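Local coordinates for cystathionine beta-lyase family protein, YNBB B.subtilis ortholog (Clostridium acetobutylicum, PDB 3HVY), which is probably a pyridoxal-phosphate-dependent lyase of the methionine gamma-lyase family, with the cofactor carried on a lysine, and may take part in aluminium resistance, at residues Ile346-Val358 / Ile377-Leu391. Numbering follows the deposited sequence.
Sequences IDFIKGIQTASPV and IMAAGTFVQGASIEL
The methyl of Ala379 is a small knob that fills a shallow hollow on the helix between Ile349, Ile352 and Gln353, with CB 3.5 Å from Ile349 O and 3.7 Å from Ile352 CG2. So small a residue lets the helix and strand axes approach to 7.2 Å, 29° apart. Ile377 slides past Ile349 in the opposite direction, its CG2 3.7 Å from Ile349 CD1, while its tip CD1 crosses over to Ile346 CG2. Ile352 CG2 also meets Leu391 CG at 4.1 Å, the side chains crossing at about a right angle.

Gln353 makes the polar clasp. With CG anti to the backbone N (chi1 -176°) and the chain bent at chi2, its amide turns onto the strand's end, where OE1 accepts a fairly straight 2.8 Å bond from Ala380 N (156° at the hydrogen), the donor a little out of the amide's carbonyl plane; NE2 binds Asp359 O and a water. Gly381 centres an inverse gamma turn against the loop after the helix; having no side chain, it suits a place where its CA lies 3.0 Å from Val358 O and its O 3.3 Å from Ser356 CB. A second water joins Ser356 OG, Gly381 N and Leu391 O. Val358 CG2 sits over one face of the Phe383 ring (CH-pi), and Pro357 CG approaches CE2.

Helix 342-354 packs on one face of the antiparallel sheet, against strand 376-379, outermost within this chain, and on to strand 402-406, where Ile352 and Leu391 reach Leu405; His413 of helix 411-422 and Phe295 of the second subunit touch Pro357.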
ATOM      1  N   ILE D 346      10.088  31.244  20.694  1.00 36.23           N
ATOM      2  CA  ILE D 346       9.462  31.139  19.387  1.00 37.72           C
ATOM      3  C   ILE D 346      10.523  31.000  18.335  1.00 35.86           C
ATOM      4  O   ILE D 346      10.440  30.119  17.477  1.00 36.92           O
ATOM      5  CB  ILE D 346       8.539  32.332  19.108  1.00 38.86           C
ATOM      6  CG1 ILE D 346       7.262  32.174  19.973  1.00 42.44           C
ATOM      7  CG2 ILE D 346       8.241  32.434  17.619  1.00 36.10           C
ATOM      8  CD1 ILE D 346       6.510  33.485  20.199  1.00 40.36           C
ATOM      9  N   ASP D 347      11.552  31.818  18.448  1.00 35.29           N
ATOM     10  CA  ASP D 347      12.661  31.761  17.523  1.00 36.00           C
ATOM     11  C   ASP D 347      13.301  30.373  17.517  1.00 36.34           C
ATOM     12  O   ASP D 347      13.698  29.882  16.473  1.00 31.32           O
ATOM     13  CB  ASP D 347      13.709  32.821  17.860  1.00 36.83           C
ATOM     14  CG  ASP D 347      13.285  34.251  17.434  1.00 46.08           C
ATOM     15  OD1 ASP D 347      12.180  34.418  16.849  1.00 35.44           O
ATOM     16  OD2 ASP D 347      14.078  35.206  17.678  1.00 41.79           O
ATOM     17  N   PHE D 348      13.408  29.748  18.689  1.00 36.33           N
ATOM     18  CA  PHE D 348      14.071  28.453  18.800  1.00 35.48           C
ATOM     19  C   PHE D 348      13.246  27.371  18.091  1.00 33.74           C
ATOM     20  O   PHE D 348      13.796  26.537  17.324  1.00 32.03           O
ATOM     21  CB  PHE D 348      14.293  28.074  20.268  1.00 33.71           C
ATOM     22  CG  PHE D 348      14.998  26.745  20.444  1.00 32.27           C
ATOM     23  CD1 PHE D 348      16.387  26.699  20.487  1.00 33.17           C
ATOM     24  CD2 PHE D 348      14.273  25.561  20.590  1.00 35.24           C
ATOM     25  CE1 PHE D 348      17.061  25.473  20.652  1.00 31.36           C
ATOM     26  CE2 PHE D 348      14.926  24.335  20.747  1.00 36.86           C
ATOM     27  CZ  PHE D 348      16.328  24.306  20.787  1.00 32.63           C
ATOM     28  N   ILE D 349      11.939  27.395  18.354  1.00 35.25           N
ATOM     29  CA  ILE D 349      10.995  26.426  17.769  1.00 34.34           C
ATOM     30  C   ILE D 349      10.924  26.587  16.263  1.00 34.94           C
ATOM     31  O   ILE D 349      11.030  25.588  15.527  1.00 31.28           O
ATOM     32  CB  ILE D 349       9.626  26.464  18.461  1.00 37.38           C
ATOM     33  CG1 ILE D 349       9.826  25.965  19.920  1.00 39.75           C
ATOM     34  CG2 ILE D 349       8.629  25.556  17.776  1.00 29.28           C
ATOM     35  CD1 ILE D 349       8.602  25.590  20.639  1.00 41.91           C
ATOM     36  N   LYS D 350      10.839  27.825  15.793  1.00 33.42           N
ATOM     37  CA  LYS D 350      10.880  28.085  14.354  1.00 36.94           C
ATOM     38  C   LYS D 350      12.195  27.584  13.727  1.00 36.07           C
ATOM     39  O   LYS D 350      12.215  27.075  12.594  1.00 33.86           O
ATOM     40  CB  LYS D 350      10.684  29.569  14.063  1.00 36.70           C
ATOM     41  CG  LYS D 350       9.251  30.068  14.222  1.00 37.17           C
ATOM     42  CD  LYS D 350       9.225  31.617  14.036  1.00 47.39           C
ATOM     43  CE  LYS D 350       7.827  32.229  13.913  1.00 58.61           C
ATOM     44  NZ  LYS D 350       7.369  32.519  12.484  1.00 63.41           N
ATOM     45  N   GLY D 351      13.287  27.702  14.458  1.00 35.27           N
ATOM     46  CA  GLY D 351      14.563  27.234  13.964  1.00 32.17           C
ATOM     47  C   GLY D 351      14.553  25.727  13.803  1.00 34.89           C
ATOM     48  O   GLY D 351      15.123  25.212  12.845  1.00 32.26           O
ATOM     49  N   ILE D 352      13.883  25.023  14.723  1.00 32.35           N
ATOM     50  CA  ILE D 352      13.766  23.578  14.633  1.00 33.94           C
ATOM     51  C   ILE D 352      13.033  23.217  13.347  1.00 33.57           C
ATOM     52  O   ILE D 352      13.474  22.356  12.608  1.00 30.43           O
ATOM     53  CB  ILE D 352      13.072  22.943  15.868  1.00 30.49           C
ATOM     54  CG1 ILE D 352      13.970  23.083  17.100  1.00 32.55           C
ATOM     55  CG2 ILE D 352      12.786  21.397  15.624  1.00 32.50           C
ATOM     56  CD1 ILE D 352      15.322  22.383  17.025  1.00 30.06           C
ATOM     57  N   GLN D 353      11.944  23.916  13.065  1.00 31.72           N
ATOM     58  CA  GLN D 353      11.197  23.700  11.827  1.00 32.42           C
ATOM     59  C   GLN D 353      12.100  23.929  10.615  1.00 32.42           C
ATOM     60  O   GLN D 353      12.134  23.130   9.673  1.00 30.67           O
ATOM     61  CB  GLN D 353       9.966  24.624  11.756  1.00 34.34           C
ATOM     62  CG  GLN D 353       9.036  24.410  10.514  1.00 33.88           C
ATOM     63  CD  GLN D 353       8.169  23.178  10.618  1.00 33.56           C
ATOM     64  OE1 GLN D 353       7.722  22.830  11.692  1.00 36.04           O
ATOM     65  NE2 GLN D 353       7.872  22.556   9.488  1.00 29.79           N
ATOM     66  N   THR D 354      12.882  24.985  10.663  1.00 33.48           N
ATOM     67  CA  THR D 354      13.749  25.270   9.538  1.00 33.58           C
ATOM     68  C   THR D 354      14.853  24.242   9.394  1.00 32.71           C
ATOM     69  O   THR D 354      15.409  24.117   8.299  1.00 29.55           O
ATOM     70  CB  THR D 354      14.383  26.692   9.597  1.00 35.40           C
ATOM     71  OG1 THR D 354      15.363  26.716  10.600  1.00 39.82           O
ATOM     72  CG2 THR D 354      13.386  27.745   9.914  1.00 27.48           C
ATOM     73  N   ALA D 355      15.175  23.494  10.473  1.00 30.21           N
ATOM     74  CA  ALA D 355      16.177  22.404  10.392  1.00 31.75           C
ATOM     75  C   ALA D 355      15.572  21.076   9.958  1.00 30.88           C
ATOM     76  O   ALA D 355      16.261  20.036   9.993  1.00 29.82           O
ATOM     77  CB  ALA D 355      16.817  22.175  11.765  1.00 30.37           C
ATOM     78  N   SER D 356      14.292  21.068   9.589  1.00 29.85           N
ATOM     79  CA  SER D 356      13.612  19.781   9.293  1.00 32.83           C
ATOM     80  C   SER D 356      13.672  19.464   7.828  1.00 26.86           C
ATOM     81  O   SER D 356      13.744  20.374   6.998  1.00 29.53           O
ATOM     82  CB  SER D 356      12.164  19.830   9.740  1.00 33.80           C
ATOM     83  OG  SER D 356      12.082  20.082  11.143  1.00 34.37           O
ATOM     84  N   PRO D 357      13.644  18.172   7.478  1.00 28.60           N
ATOM     85  CA  PRO D 357      13.700  17.778   6.056  1.00 29.12           C
ATOM     86  C   PRO D 357      12.391  17.994   5.287  1.00 31.06           C
ATOM     87  O   PRO D 357      12.420  18.156   4.056  1.00 29.01           O
ATOM     88  CB  PRO D 357      13.983  16.284   6.131  1.00 29.76           C
ATOM     89  CG  PRO D 357      13.366  15.863   7.416  1.00 29.65           C
ATOM     90  CD  PRO D 357      13.657  17.001   8.365  1.00 28.53           C
ATOM     91  N   VAL D 358      11.266  17.943   6.006  1.00 29.47           N
ATOM     92  CA  VAL D 358       9.936  18.084   5.382  1.00 30.07           C
ATOM     93  C   VAL D 358       9.319  19.355   5.918  1.00 32.56           C
ATOM     94  O   VAL D 358       9.440  19.657   7.099  1.00 28.76           O
ATOM     95  CB  VAL D 358       9.064  16.875   5.715  1.00 29.92           C
ATOM     96  CG1 VAL D 358       7.678  16.931   4.968  1.00 27.19           C
ATOM     97  CG2 VAL D 358       9.866  15.567   5.399  1.00 27.67           C
ATOM     98  N   ILE D 377       2.739  26.371  20.085  1.00 42.49           N
ATOM     99  CA  ILE D 377       3.522  26.525  18.849  1.00 39.94           C
ATOM    100  C   ILE D 377       4.266  25.238  18.690  1.00 40.61           C
ATOM    101  O   ILE D 377       4.696  24.644  19.699  1.00 38.89           O
ATOM    102  CB  ILE D 377       4.502  27.759  18.860  1.00 40.85           C
ATOM    103  CG1 ILE D 377       5.197  27.897  17.499  1.00 42.41           C
ATOM    104  CG2 ILE D 377       5.589  27.672  19.931  1.00 39.20           C
ATOM    105  CD1 ILE D 377       6.049  29.134  17.332  1.00 43.13           C
HETATM  106  N   MSE D 378       4.402  24.785  17.442  1.00 39.06           N
HETATM  107  CA  MSE D 378       4.997  23.503  17.145  1.00 41.00           C
HETATM  108  C   MSE D 378       5.861  23.521  15.903  1.00 39.08           C
HETATM  109  O   MSE D 378       5.519  24.171  14.914  1.00 39.65           O
HETATM  110  CB  MSE D 378       3.918  22.475  16.878  1.00 39.25           C
HETATM  111  CG  MSE D 378       2.860  22.367  17.963  1.00 60.41           C
HETATM  112 SE   MSE D 378       1.508  21.058  17.446  0.75 80.44          SE
HETATM  113  CE  MSE D 378       2.648  19.815  16.226  1.00 63.61           C
ATOM    114  N   ALA D 379       6.959  22.776  15.980  1.00 36.26           N
ATOM    115  CA  ALA D 379       7.799  22.440  14.839  1.00 33.23           C
ATOM    116  C   ALA D 379       7.475  20.984  14.604  1.00 35.01           C
ATOM    117  O   ALA D 379       7.596  20.166  15.542  1.00 32.66           O
ATOM    118  CB  ALA D 379       9.297  22.622  15.184  1.00 28.46           C
ATOM    119  N   ALA D 380       7.040  20.652  13.379  1.00 33.34           N
ATOM    120  CA  ALA D 380       6.552  19.302  13.044  1.00 35.71           C
ATOM    121  C   ALA D 380       6.853  18.867  11.579  1.00 35.87           C
ATOM    122  O   ALA D 380       6.006  18.292  10.889  1.00 37.95           O
ATOM    123  CB  ALA D 380       5.005  19.192  13.367  1.00 35.13           C
ATOM    124  N   GLY D 381       8.078  19.118  11.139  1.00 32.15           N
ATOM    125  CA  GLY D 381       8.519  18.813   9.774  1.00 34.05           C
ATOM    126  C   GLY D 381       9.045  17.411   9.660  1.00 33.79           C
ATOM    127  O   GLY D 381      10.251  17.177   9.593  1.00 36.30           O
ATOM    128  N   THR D 382       8.116  16.463   9.556  1.00 31.97           N
ATOM    129  CA  THR D 382       8.429  15.034   9.693  1.00 31.68           C
ATOM    130  C   THR D 382       7.850  14.206   8.520  1.00 30.58           C
ATOM    131  O   THR D 382       7.006  14.653   7.776  1.00 30.57           O
ATOM    132  CB  THR D 382       7.872  14.577  11.069  1.00 34.88           C
ATOM    133  OG1 THR D 382       6.470  14.830  11.122  1.00 33.05           O
ATOM    134  CG2 THR D 382       8.467  15.405  12.243  1.00 28.44           C
ATOM    135  N   PHE D 383       8.376  13.006   8.311  1.00 31.55           N
ATOM    136  CA  PHE D 383       7.944  12.138   7.240  1.00 30.34           C
ATOM    137  C   PHE D 383       6.594  11.535   7.558  1.00 30.19           C
ATOM    138  O   PHE D 383       5.767  11.322   6.638  1.00 32.89           O
ATOM    139  CB  PHE D 383       8.975  11.009   7.007  1.00 30.39           C
ATOM    140  CG  PHE D 383      10.280  11.511   6.523  1.00 27.25           C
ATOM    141  CD1 PHE D 383      10.437  11.871   5.201  1.00 32.56           C
ATOM    142  CD2 PHE D 383      11.353  11.677   7.404  1.00 27.93           C
ATOM    143  CE1 PHE D 383      11.662  12.350   4.768  1.00 36.21           C
ATOM    144  CE2 PHE D 383      12.554  12.142   6.964  1.00 34.34           C
ATOM    145  CZ  PHE D 383      12.710  12.487   5.662  1.00 29.14           C
ATOM    146  N   VAL D 384       6.373  11.292   8.845  1.00 32.63           N
ATOM    147  CA  VAL D 384       5.095  10.775   9.360  1.00 31.60           C
ATOM    148  C   VAL D 384       4.410  11.876  10.195  1.00 32.76           C
ATOM    149  O   VAL D 384       4.984  12.480  11.133  1.00 31.65           O
ATOM    150  CB  VAL D 384       5.280   9.428  10.125  1.00 30.95           C
ATOM    151  CG1 VAL D 384       3.972   8.936  10.788  1.00 32.65           C
ATOM    152  CG2 VAL D 384       5.835   8.339   9.189  1.00 30.90           C
ATOM    153  N   GLN D 385       3.186  12.173   9.814  1.00 31.12           N
ATOM    154  CA  GLN D 385       2.501  13.328  10.385  1.00 34.17           C
ATOM    155  C   GLN D 385       2.267  13.107  11.849  1.00 36.68           C
ATOM    156  O   GLN D 385       1.566  12.167  12.245  1.00 36.74           O
ATOM    157  CB  GLN D 385       1.190  13.613   9.675  1.00 36.01           C
ATOM    158  CG  GLN D 385       0.565  14.968  10.089  1.00 44.55           C
ATOM    159  CD  GLN D 385      -0.912  14.999   9.772  1.00 48.55           C
ATOM    160  OE1 GLN D 385      -1.640  14.128  10.186  1.00 46.26           O
ATOM    161  NE2 GLN D 385      -1.350  15.994   9.018  1.00 53.24           N
ATOM    162  N   GLY D 386       2.876  13.985  12.657  1.00 35.21           N
ATOM    163  CA  GLY D 386       2.731  13.938  14.084  1.00 34.02           C
ATOM    164  C   GLY D 386       3.675  13.045  14.813  1.00 35.06           C
ATOM    165  O   GLY D 386       3.543  12.928  16.022  1.00 35.78           O
ATOM    166  N   ALA D 387       4.583  12.359  14.091  1.00 35.06           N
ATOM    167  CA  ALA D 387       5.512  11.373  14.692  1.00 38.16           C
ATOM    168  C   ALA D 387       6.475  12.086  15.614  1.00 39.97           C
ATOM    169  O   ALA D 387       7.145  12.987  15.190  1.00 42.99           O
ATOM    170  CB  ALA D 387       6.329  10.617  13.620  1.00 36.63           C
ATOM    171  N   SER D 388       6.569  11.719  16.881  1.00 38.58           N
ATOM    172  CA  SER D 388       7.488  12.531  17.663  1.00 38.96           C
ATOM    173  C   SER D 388       8.823  11.883  17.950  1.00 33.56           C
ATOM    174  O   SER D 388       9.657  12.501  18.603  1.00 32.08           O
ATOM    175  CB  SER D 388       6.819  13.210  18.853  1.00 42.74           C
ATOM    176  OG  SER D 388       5.947  12.344  19.515  1.00 40.67           O
ATOM    177  N   ILE D 389       9.087  10.706  17.356  1.00 31.73           N
ATOM    178  CA  ILE D 389      10.417  10.160  17.408  1.00 30.64           C
ATOM    179  C   ILE D 389      11.286  10.915  16.360  1.00 30.06           C
ATOM    180  O   ILE D 389      12.523  10.812  16.350  1.00 32.31           O
ATOM    181  CB  ILE D 389      10.384   8.632  17.175  1.00 32.94           C
ATOM    182  CG1 ILE D 389      11.731   7.959  17.434  1.00 33.86           C
ATOM    183  CG2 ILE D 389       9.847   8.325  15.754  1.00 29.68           C
ATOM    184  CD1 ILE D 389      12.320   8.212  18.822  1.00 32.11           C
ATOM    185  N   GLU D 390      10.647  11.637  15.460  1.00 28.25           N
ATOM    186  CA  GLU D 390      11.360  12.505  14.525  1.00 26.96           C
ATOM    187  C   GLU D 390      11.549  13.844  15.189  1.00 28.23           C
ATOM    188  O   GLU D 390      10.707  14.262  15.996  1.00 29.02           O
ATOM    189  CB  GLU D 390      10.600  12.711  13.223  1.00 31.01           C
ATOM    190  CG  GLU D 390      10.221  11.478  12.508  1.00 32.70           C
ATOM    191  CD  GLU D 390       9.667  11.709  11.102  1.00 38.96           C
ATOM    192  OE1 GLU D 390      10.245  12.542  10.312  1.00 34.69           O
ATOM    193  OE2 GLU D 390       8.669  10.991  10.766  1.00 33.28           O
ATOM    194  N   LEU D 391      12.600  14.554  14.795  1.00 29.71           N
ATOM    195  CA  LEU D 391      12.946  15.833  15.380  1.00 31.27           C
ATOM    196  C   LEU D 391      11.749  16.769  15.311  1.00 31.47           C
ATOM    197  O   LEU D 391      11.211  17.085  14.230  1.00 30.32           O
ATOM    198  CB  LEU D 391      14.163  16.486  14.704  1.00 30.82           C
ATOM    199  CG  LEU D 391      14.668  17.766  15.377  1.00 35.49           C
ATOM    200  CD1 LEU D 391      15.184  17.497  16.802  1.00 33.55           C
ATOM    201  CD2 LEU D 391      15.707  18.489  14.538  1.00 29.78           C
TER
HETATM  202  O   HOH W   1       5.210  20.832   9.405  1.00 42.16           O
HETATM  203  O   HOH W   2      10.274  19.421  13.038  1.00 26.60           O